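Local coordinates for protein kinase domain-containing protein (Chaetomium thermophilum, PDB 6Z3U) that probably phosphorylates serine and threonine residues of proteins, the RNA polymerase II C-terminal repeats among them, as the cyclin-dependent kinase subunit of the CAK complex, at residues K198-M203 and G232-A237; L289-P294 and M346-A351; E317-G322 and L364-K369. One frame throughout, in Å; residues are numbered along the deposited sequence.

Interaction 1: residues K198-M203 and G232-A237; sequences KAWMGM and GEVKLA
The backbones of helical residues 198-203 and of 232-237 come nearest at Met203 and Val234, whose CA atoms lie 6.2 Å apart. In the protein kinase fold these are helix αE (194-213) and the second strand (234-236) of the C-lobe β-hairpin, which pairs antiparallel with strand 226-228 and leads into the DFG motif. Met203 carries the join. Met203 CG is anti to the carbonyl carbon and the chain runs extended from there, so that SD reaches the strand backbone, where Val234 N gives it a weak hydrogen bond of 3.3 Å at an N-H···S angle of 160°. Met203 SD also packs on Val234 CB at 3.7 Å. The Met203 CE methyl ends 3.8 Å from Gly232 O; with phi of 103° at Gly232, a CB would be pressed against the preceding carbonyl oxygen. At Glu233 the bond to CB starts away from the helix, but a bend at chi2 (98°) brings the carboxylate back, placing OE2 3.6 Å from Met203 CG; Asn153 ND2 hydrogen-bonds this oxygen, while Lys392 forms a salt bridge with OE1. One turn earlier, Trp200 crosses Val234 at about a right angle, its CD1 3.7 Å from the CG2 methyl.

Interaction 2: residues L289-P294 and M346-A351; sequences LIIRSP and MARFGA
This is an apolar contact near the surface of the C-lobe, joining the C-terminal end of helix 276-291 (αF) to the end of helix 342-349 and the short 3-10 turn after it. The backbones come nearest at Ile290 and Phe349, with CA atoms 6.1 Å apart, and the contact rests on side-chain packing across 269 Å² of buried surface. Ile290 points toward the partner segment with CG2 anti to its backbone N. That methyl lies at the edge of the Phe349 ring, near its plane, 3.9 Å from CD1, and also meets the Phe349 backbone at CA (3.7 Å). On its far branch, CD1 of Ile290 approaches Phe349 CB at 4.0 Å, and Ala351 CB adds a further methyl against CG2 at 4.1 Å. Ile291 places CG1 in the crowded position between backbone N and carbonyl carbon (chi1 63°). Ile291 CG2 sits between Phe349 CE1 (3.7 Å) and the Arg348 chain, while CD1 reaches on to NH1 of the Arg348 guanidinium (3.6 Å). Arg348 can extend that far because CG is anti to the backbone N and the chain stays straight to NE; its own CB sits over the rim of one face of the Phe349 ring. Phe349 is anchored further by an edge-to-face contact with Phe295 and by Val357 and Leu360 of helix 353-363. Just past the isoleucines, Arg292 leaves helical geometry with positive phi (53°) and turns its guanidinium to the carbonyl oxygens of Val190 and Ile184. The position of helix 342-349, between αG (301-311) and αH (353-363), is that of the insert characteristic of CMGC kinases, here packed against the end of αF.

Interaction 3: residues E317-G322 and L364-K369; sequences EENWPG and LQLDPK
Trp320 lies in the loop after helix 301-311, its CG anti to the backbone N (chi1 -170°), which lays the indole against residues 366-368. Trp320 CB starts 4.2 Å from Asp367 CB. At the five-membered ring of Trp320, Asp367 CA stands over the face in a CH-pi contact, 3.9 Å from the centroid and 12° off the normal. Trp320 CD1 meets Asp367 CG at 3.4 Å, with ring and carboxylate planes only 19° apart. NE1 passes near Asp367 OD1 at an angle too poor for bonding and donates instead to Thr38 O of the RING-type domain-containing subunit. Along the six-membered ring, Trp320 CZ2 packs on Pro368 CD (3.3 Å), CZ3 lies beneath Leu366 O (3.2 Å), and CE3 meets Leu366 CB (4.1 Å). Second-shell bonds fix this surface: Asp367 OD1 accepts from Lys369 N (3.2 Å), forming an Asx turn, and Arg371 NH2 holds Leu366 O. An alanine in place of Trp320 would remove the indole, and would probably leave Asp367 CA and Pro368 without their packing surface and lose the NE1 bond to the neighbouring subunit. Pro321 O also bonds Thr38 OG1 of that subunit. The Leu-Asp-Pro sequence with an arginine three residues further on (Arg371) is typical of the protein kinase loop between helices αH and αI, which here also borders a subunit interface.

In the fold
Interactions 1 and 2, with centres about 18 Å apart, touch through Leu289 of segment 289-294, its CD2 3.8 Å from Trp200 CE3 and its CD1 3.9 Å from Met201 SD, so αF packs on αE. Interactions 2 and 3 alternate along the chain but do not touch; their nearest atoms are about 6 Å apart and their centres about 24 Å. Interaction 3 lies about 29 Å from interaction 1, centre to centre, and alone reaches another subunit. None includes a residue predicted to bind ATP, nor the predicted proton acceptor Asp220. Interaction 1 has the closest sequence link: its strand precedes the DFG motif, and Leu236 touches His218, two residues before Asp220.

Interaction 1: residues K198-M203 and G232-A237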
loop_
_atom_site.group_PDB
_atom_site.type_symbol
_atom_site.label_atom_id
_atom_site.label_comp_id
_atom_site.label_asym_id
_atom_site.label_seq_id
_atom_site.Cartn_x
_atom_site.Cartn_y
_atom_site.Cartn_z
ATOM N N LYS B 198 -2.933 -30.624 -1.137
ATOM C CA LYS B 198 -3.618 -30.036 0.009
ATOM C C LYS B 198 -2.668 -29.186 0.844
ATOM O O LYS B 198 -3.069 -28.158 1.402
ATOM C CB LYS B 198 -4.249 -31.137 0.863
ATOM C CG LYS B 198 -5.052 -30.618 2.044
ATOM C CD LYS B 198 -5.695 -31.741 2.852
ATOM C CE LYS B 198 -6.820 -32.419 2.088
ATOM N NZ LYS B 198 -7.522 -33.440 2.916
ATOM N N ALA B 199 -1.404 -29.603 0.952
ATOM C CA ALA B 199 -0.443 -28.821 1.721
ATOM C C ALA B 199 -0.116 -27.508 1.021
ATOM O O ALA B 199 -0.069 -26.451 1.661
ATOM C CB ALA B 199 0.829 -29.634 1.954
ATOM N N TRP B 200 0.114 -27.556 -0.292
ATOM C CA TRP B 200 0.396 -26.335 -1.043
ATOM C C TRP B 200 -0.803 -25.399 -1.031
ATOM O O TRP B 200 -0.676 -24.206 -0.730
ATOM C CB TRP B 200 0.788 -26.687 -2.478
ATOM C CG TRP B 200 2.158 -27.283 -2.610
ATOM C CD1 TRP B 200 3.256 -26.994 -1.850
ATOM C CD2 TRP B 200 2.573 -28.279 -3.551
ATOM N NE1 TRP B 200 4.330 -27.741 -2.268
ATOM C CE2 TRP B 200 3.936 -28.541 -3.310
ATOM C CE3 TRP B 200 1.924 -28.975 -4.576
ATOM C CZ2 TRP B 200 4.664 -29.463 -4.058
ATOM C CZ3 TRP B 200 2.648 -29.894 -5.315
ATOM C CH2 TRP B 200 4.003 -30.128 -5.053
ATOM N N MET B 201 -1.986 -25.926 -1.353
ATOM C CA MET B 201 -3.181 -25.091 -1.390
ATOM C C MET B 201 -3.444 -24.438 -0.040
ATOM O O MET B 201 -3.920 -23.299 0.022
ATOM C CB MET B 201 -4.381 -25.932 -1.824
ATOM C CG MET B 201 -4.382 -26.300 -3.297
ATOM S SD MET B 201 -4.494 -24.862 -4.373
ATOM C CE MET B 201 -6.062 -24.177 -3.854
ATOM N N GLY B 202 -3.148 -25.142 1.055
ATOM C CA GLY B 202 -3.278 -24.533 2.369
ATOM C C GLY B 202 -2.393 -23.312 2.528
ATOM O O GLY B 202 -2.803 -22.305 3.112
ATOM N N MET B 203 -1.163 -23.389 2.021
ATOM C CA MET B 203 -0.261 -22.244 2.069
ATOM C C MET B 203 -0.787 -21.098 1.213
ATOM O O MET B 203 -0.881 -19.955 1.677
ATOM C CB MET B 203 1.129 -22.676 1.606
ATOM C CG MET B 203 1.783 -23.674 2.541
ATOM S SD MET B 203 3.211 -24.485 1.813
ATOM C CE MET B 203 3.737 -25.529 3.168
ATOM N N GLY B 232 10.468 -25.770 2.672
ATOM C CA GLY B 232 9.317 -26.273 1.954
ATOM C C GLY B 232 8.091 -25.388 2.018
ATOM O O GLY B 232 7.102 -25.682 1.335
ATOM N N GLU B 233 8.125 -24.320 2.813
ATOM C CA GLU B 233 6.995 -23.404 2.907
ATOM C C GLU B 233 6.908 -22.558 1.643
ATOM O O GLU B 233 7.907 -21.985 1.197
ATOM C CB GLU B 233 7.146 -22.507 4.138
ATOM C CG GLU B 233 5.911 -21.679 4.488
ATOM C CD GLU B 233 5.059 -22.316 5.578
ATOM O OE1 GLU B 233 5.585 -22.540 6.691
ATOM O OE2 GLU B 233 3.865 -22.588 5.325
ATOM N N VAL B 234 5.711 -22.476 1.068
ATOM C CA VAL B 234 5.480 -21.728 -0.165
ATOM C C VAL B 234 5.131 -20.289 0.179
ATOM O O VAL B 234 4.345 -20.026 1.098
ATOM C CB VAL B 234 4.370 -22.389 -1.003
ATOM C CG1 VAL B 234 3.866 -21.434 -2.065
ATOM C CG2 VAL B 234 4.885 -23.663 -1.651
ATOM N N LYS B 235 5.712 -19.351 -0.570
ATOM C CA LYS B 235 5.539 -17.923 -0.338
ATOM C C LYS B 235 5.005 -17.264 -1.606
ATOM O O LYS B 235 5.490 -17.544 -2.707
ATOM C CB LYS B 235 6.864 -17.259 0.066
ATOM C CG LYS B 235 7.780 -18.088 0.963
ATOM C CD LYS B 235 7.722 -17.641 2.417
ATOM C CE LYS B 235 8.437 -18.636 3.325
ATOM N NZ LYS B 235 8.297 -18.318 4.775
ATOM N N LEU B 236 3.992 -16.414 -1.450
ATOM C CA LEU B 236 3.508 -15.567 -2.538
ATOM C C LEU B 236 4.450 -14.381 -2.720
ATOM O O LEU B 236 4.786 -13.700 -1.747
ATOM C CB LEU B 236 2.097 -15.075 -2.227
ATOM C CG LEU B 236 1.247 -14.515 -3.369
ATOM C CD1 LEU B 236 1.142 -15.509 -4.512
ATOM C CD2 LEU B 236 -0.132 -14.137 -2.862
ATOM N N ALA B 237 4.859 -14.112 -3.965
ATOM C CA ALA B 237 6.013 -13.248 -4.199
ATOM C C ALA B 237 5.704 -12.007 -5.026
ATOM O O ALA B 237 5.942 -10.894 -4.548
ATOM C CB ALA B 237 7.136 -14.051 -4.870
#

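Interaction 2: residues L289-P294 and M346-A351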
loop_
_atom_site.group_PDB
_atom_site.type_symbol
_atom_site.label_atom_id
_atom_site.label_comp_id
_atom_site.label_asym_id
_atom_site.label_seq_id
_atom_site.Cartn_x
_atom_site.Cartn_y
_atom_site.Cartn_z
ATOM N N LEU B 289 -2.995 -27.718 -10.502
ATOM C CA LEU B 289 -2.244 -28.687 -9.710
ATOM C C LEU B 289 -2.775 -30.098 -9.919
ATOM O O LEU B 289 -2.000 -31.059 -9.978
ATOM C CB LEU B 289 -2.298 -28.310 -8.232
ATOM C CG LEU B 289 -1.295 -27.244 -7.795
ATOM C CD1 LEU B 289 -1.713 -26.626 -6.472
ATOM C CD2 LEU B 289 0.097 -27.844 -7.691
ATOM N N ILE B 290 -4.096 -30.241 -10.048
ATOM C CA ILE B 290 -4.698 -31.568 -10.111
ATOM C C ILE B 290 -4.384 -32.243 -11.440
ATOM O O ILE B 290 -4.068 -33.438 -11.482
ATOM C CB ILE B 290 -6.216 -31.473 -9.870
ATOM C CG1 ILE B 290 -6.496 -31.037 -8.429
ATOM C CG2 ILE B 290 -6.876 -32.808 -10.169
ATOM C CD1 ILE B 290 -7.932 -30.650 -8.167
ATOM N N ILE B 291 -4.474 -31.502 -12.547
ATOM C CA ILE B 291 -4.212 -32.067 -13.865
ATOM C C ILE B 291 -2.803 -31.768 -14.366
ATOM O O ILE B 291 -2.450 -32.188 -15.477
ATOM C CB ILE B 291 -5.253 -31.578 -14.893
ATOM C CG1 ILE B 291 -5.183 -30.061 -15.072
ATOM C CG2 ILE B 291 -6.648 -31.971 -14.448
ATOM C CD1 ILE B 291 -5.883 -29.568 -16.325
ATOM N N ARG B 292 -1.992 -31.045 -13.590
ATOM C CA ARG B 292 -0.610 -30.731 -13.969
ATOM C C ARG B 292 -0.539 -30.089 -15.351
ATOM O O ARG B 292 0.404 -30.314 -16.116
ATOM C CB ARG B 292 0.286 -31.970 -13.902
ATOM C CG ARG B 292 0.760 -32.283 -12.497
ATOM C CD ARG B 292 1.817 -33.374 -12.467
ATOM N NE ARG B 292 3.173 -32.835 -12.406
ATOM C CZ ARG B 292 4.227 -33.501 -11.943
ATOM N NH1 ARG B 292 5.419 -32.924 -11.928
ATOM N NH2 ARG B 292 4.092 -34.740 -11.485
ATOM N N SER B 293 -1.547 -29.288 -15.680
ATOM C CA SER B 293 -1.529 -28.463 -16.877
ATOM C C SER B 293 -2.556 -27.355 -16.698
ATOM O O SER B 293 -3.511 -27.511 -15.928
ATOM C CB SER B 293 -1.839 -29.292 -18.132
ATOM O OG SER B 293 -3.236 -29.455 -18.292
ATOM N N PRO B 294 -2.390 -26.225 -17.387
ATOM C CA PRO B 294 -3.353 -25.129 -17.229
ATOM C C PRO B 294 -4.762 -25.581 -17.584
ATOM O O PRO B 294 -4.982 -26.278 -18.578
ATOM C CB PRO B 294 -2.840 -24.055 -18.196
ATOM C CG PRO B 294 -1.407 -24.406 -18.451
ATOM C CD PRO B 294 -1.328 -25.897 -18.356
ATOM N N MET B 346 -16.019 -34.061 -10.877
ATOM C CA MET B 346 -15.421 -35.221 -10.223
ATOM C C MET B 346 -14.603 -36.050 -11.204
ATOM O O MET B 346 -13.560 -36.604 -10.840
ATOM C CB MET B 346 -16.516 -36.076 -9.587
ATOM C CG MET B 346 -16.086 -36.814 -8.332
ATOM S SD MET B 346 -15.773 -35.716 -6.938
ATOM C CE MET B 346 -17.407 -35.033 -6.651
ATOM N N ALA B 347 -15.061 -36.146 -12.455
ATOM C CA ALA B 347 -14.418 -37.036 -13.415
ATOM C C ALA B 347 -12.979 -36.619 -13.694
ATOM O O ALA B 347 -12.082 -37.468 -13.761
ATOM C CB ALA B 347 -15.222 -37.065 -14.714
ATOM N N ARG B 348 -12.741 -35.321 -13.876
ATOM C CA ARG B 348 -11.414 -34.834 -14.229
ATOM C C ARG B 348 -10.586 -34.463 -13.005
ATOM O O ARG B 348 -9.376 -34.711 -12.978
ATOM C CB ARG B 348 -11.540 -33.623 -15.158
ATOM C CG ARG B 348 -10.253 -33.226 -15.865
ATOM C CD ARG B 348 -10.481 -32.039 -16.793
ATOM N NE ARG B 348 -9.282 -31.689 -17.548
ATOM C CZ ARG B 348 -9.204 -30.668 -18.397
ATOM N NH1 ARG B 348 -8.070 -30.424 -19.041
ATOM N NH2 ARG B 348 -10.259 -29.892 -18.605
ATOM N N PHE B 349 -11.214 -33.886 -11.979
ATOM C CA PHE B 349 -10.502 -33.395 -10.808
ATOM C C PHE B 349 -10.731 -34.269 -9.579
ATOM O O PHE B 349 -10.443 -33.844 -8.456
ATOM C CB PHE B 349 -10.917 -31.951 -10.513
ATOM C CG PHE B 349 -10.696 -31.005 -11.666
ATOM C CD1 PHE B 349 -9.425 -30.541 -11.967
ATOM C CD2 PHE B 349 -11.760 -30.578 -12.445
ATOM C CE1 PHE B 349 -9.222 -29.672 -13.023
ATOM C CE2 PHE B 349 -11.559 -29.712 -13.503
ATOM C CZ PHE B 349 -10.291 -29.259 -13.791
ATOM N N GLY B 350 -11.229 -35.490 -9.770
ATOM C CA GLY B 350 -11.545 -36.359 -8.649
ATOM C C GLY B 350 -10.351 -36.777 -7.814
ATOM O O GLY B 350 -10.543 -37.418 -6.774
ATOM N N ALA B 351 -9.129 -36.435 -8.235
ATOM C CA ALA B 351 -7.948 -36.841 -7.480
ATOM C C ALA B 351 -7.989 -36.333 -6.043
ATOM O O ALA B 351 -7.462 -36.991 -5.138
ATOM C CB ALA B 351 -6.683 -36.343 -8.181
#

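Interaction 3: residues E317-G322 and L364-K369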
loop_
_atom_site.group_PDB
_atom_site.type_symbol
_atom_site.label_atom_id
_atom_site.label_comp_id
_atom_site.label_asym_id
_atom_site.label_seq_id
_atom_site.Cartn_x
_atom_site.Cartn_y
_atom_site.Cartn_z
ATOM N N GLU B 317 -27.859 -13.777 -17.681
ATOM C CA GLU B 317 -28.625 -12.955 -16.753
ATOM C C GLU B 317 -29.326 -13.786 -15.685
ATOM O O GLU B 317 -29.696 -13.245 -14.638
ATOM C CB GLU B 317 -29.661 -12.130 -17.516
ATOM C CG GLU B 317 -29.073 -11.002 -18.340
ATOM C CD GLU B 317 -28.559 -9.865 -17.479
ATOM O OE1 GLU B 317 -27.410 -9.422 -17.697
ATOM O OE2 GLU B 317 -29.300 -9.424 -16.575
ATOM N N GLU B 318 -29.527 -15.083 -15.930
ATOM C CA GLU B 318 -30.199 -15.936 -14.956
ATOM C C GLU B 318 -29.281 -16.272 -13.787
ATOM O O GLU B 318 -29.673 -16.139 -12.621
ATOM C CB GLU B 318 -30.688 -17.218 -15.635
ATOM C CG GLU B 318 -31.912 -17.031 -16.523
ATOM C CD GLU B 318 -31.678 -16.042 -17.652
ATOM O OE1 GLU B 318 -32.525 -15.142 -17.839
ATOM O OE2 GLU B 318 -30.640 -16.156 -18.341
ATOM N N ASN B 319 -28.057 -16.706 -14.080
ATOM C CA ASN B 319 -27.103 -17.078 -13.047
ATOM C C ASN B 319 -26.244 -15.912 -12.581
ATOM O O ASN B 319 -25.529 -16.050 -11.584
ATOM C CB ASN B 319 -26.194 -18.204 -13.556
ATOM C CG ASN B 319 -25.432 -17.820 -14.815
ATOM O OD1 ASN B 319 -25.018 -16.675 -14.982
ATOM N ND2 ASN B 319 -25.246 -18.785 -15.708
ATOM N N TRP B 320 -26.309 -14.770 -13.261
ATOM C CA TRP B 320 -25.427 -13.636 -12.977
ATOM C C TRP B 320 -26.120 -12.360 -13.429
ATOM O O TRP B 320 -25.806 -11.798 -14.484
ATOM C CB TRP B 320 -24.082 -13.808 -13.682
ATOM C CG TRP B 320 -23.022 -12.824 -13.286
ATOM C CD1 TRP B 320 -23.168 -11.717 -12.497
ATOM C CD2 TRP B 320 -21.643 -12.861 -13.673
ATOM N NE1 TRP B 320 -21.963 -11.067 -12.369
ATOM C CE2 TRP B 320 -21.012 -11.749 -13.083
ATOM C CE3 TRP B 320 -20.882 -13.728 -14.463
ATOM C CZ2 TRP B 320 -19.657 -11.483 -13.254
ATOM C CZ3 TRP B 320 -19.538 -13.463 -14.631
ATOM C CH2 TRP B 320 -18.938 -12.351 -14.030
ATOM N N PRO B 321 -27.086 -11.878 -12.647
ATOM C CA PRO B 321 -27.844 -10.692 -13.065
ATOM C C PRO B 321 -26.933 -9.515 -13.375
ATOM O O PRO B 321 -26.008 -9.202 -12.623
ATOM C CB PRO B 321 -28.743 -10.408 -11.855
ATOM C CG PRO B 321 -28.890 -11.724 -11.178
ATOM C CD PRO B 321 -27.577 -12.428 -11.372
ATOM N N GLY B 322 -27.207 -8.858 -14.500
ATOM C CA GLY B 322 -26.452 -7.704 -14.928
ATOM C C GLY B 322 -25.157 -8.017 -15.640
ATOM O O GLY B 322 -24.434 -7.082 -16.003
ATOM N N LEU B 364 -14.734 -21.429 -8.459
ATOM C CA LEU B 364 -14.960 -21.148 -9.871
ATOM C C LEU B 364 -16.430 -20.848 -10.149
ATOM O O LEU B 364 -16.992 -21.281 -11.156
ATOM C CB LEU B 364 -14.481 -22.312 -10.732
ATOM C CG LEU B 364 -13.018 -22.711 -10.525
ATOM C CD1 LEU B 364 -12.612 -23.805 -11.507
ATOM C CD2 LEU B 364 -12.097 -21.505 -10.649
ATOM N N GLN B 365 -17.068 -20.106 -9.249
ATOM C CA GLN B 365 -18.411 -19.605 -9.495
ATOM C C GLN B 365 -18.340 -18.401 -10.424
ATOM O O GLN B 365 -17.532 -17.491 -10.216
ATOM C CB GLN B 365 -19.096 -19.224 -8.184
ATOM C CG GLN B 365 -19.355 -20.403 -7.262
ATOM C CD GLN B 365 -20.290 -21.418 -7.882
ATOM O OE1 GLN B 365 -21.474 -21.149 -8.085
ATOM N NE2 GLN B 365 -19.758 -22.590 -8.199
ATOM N N LEU B 366 -19.195 -18.396 -11.446
ATOM C CA LEU B 366 -19.160 -17.322 -12.433
ATOM C C LEU B 366 -19.449 -15.974 -11.786
ATOM O O LEU B 366 -18.670 -15.023 -11.927
ATOM C CB LEU B 366 -20.159 -17.618 -13.550
ATOM C CG LEU B 366 -19.857 -18.891 -14.342
ATOM C CD1 LEU B 366 -21.048 -19.288 -15.192
ATOM C CD2 LEU B 366 -18.623 -18.696 -15.207
ATOM N N ASP B 367 -20.557 -15.874 -11.068
ATOM C CA ASP B 367 -20.902 -14.628 -10.396
ATOM C C ASP B 367 -19.997 -14.449 -9.184
ATOM O O ASP B 367 -20.055 -15.268 -8.257
ATOM C CB ASP B 367 -22.368 -14.649 -9.982
ATOM C CG ASP B 367 -22.861 -13.296 -9.521
ATOM O OD1 ASP B 367 -22.025 -12.407 -9.262
ATOM O OD2 ASP B 367 -24.094 -13.121 -9.428
ATOM N N PRO B 368 -19.151 -13.415 -9.138
ATOM C CA PRO B 368 -18.231 -13.280 -7.995
ATOM C C PRO B 368 -18.935 -13.136 -6.662
ATOM O O PRO B 368 -18.315 -13.388 -5.621
ATOM C CB PRO B 368 -17.416 -12.024 -8.339
ATOM C CG PRO B 368 -18.247 -11.275 -9.316
ATOM C CD PRO B 368 -19.009 -12.303 -10.095
ATOM N N LYS B 369 -20.207 -12.733 -6.656
ATOM C CA LYS B 369 -20.930 -12.581 -5.399
ATOM C C LYS B 369 -21.151 -13.922 -4.708
ATOM O O LYS B 369 -21.115 -13.993 -3.475
ATOM C CB LYS B 369 -22.263 -11.879 -5.655
ATOM C CG LYS B 369 -22.112 -10.458 -6.184
ATOM C CD LYS B 369 -23.453 -9.840 -6.539
ATOM C CE LYS B 369 -23.996 -10.383 -7.856
ATOM N NZ LYS B 369 -25.394 -9.925 -8.138
#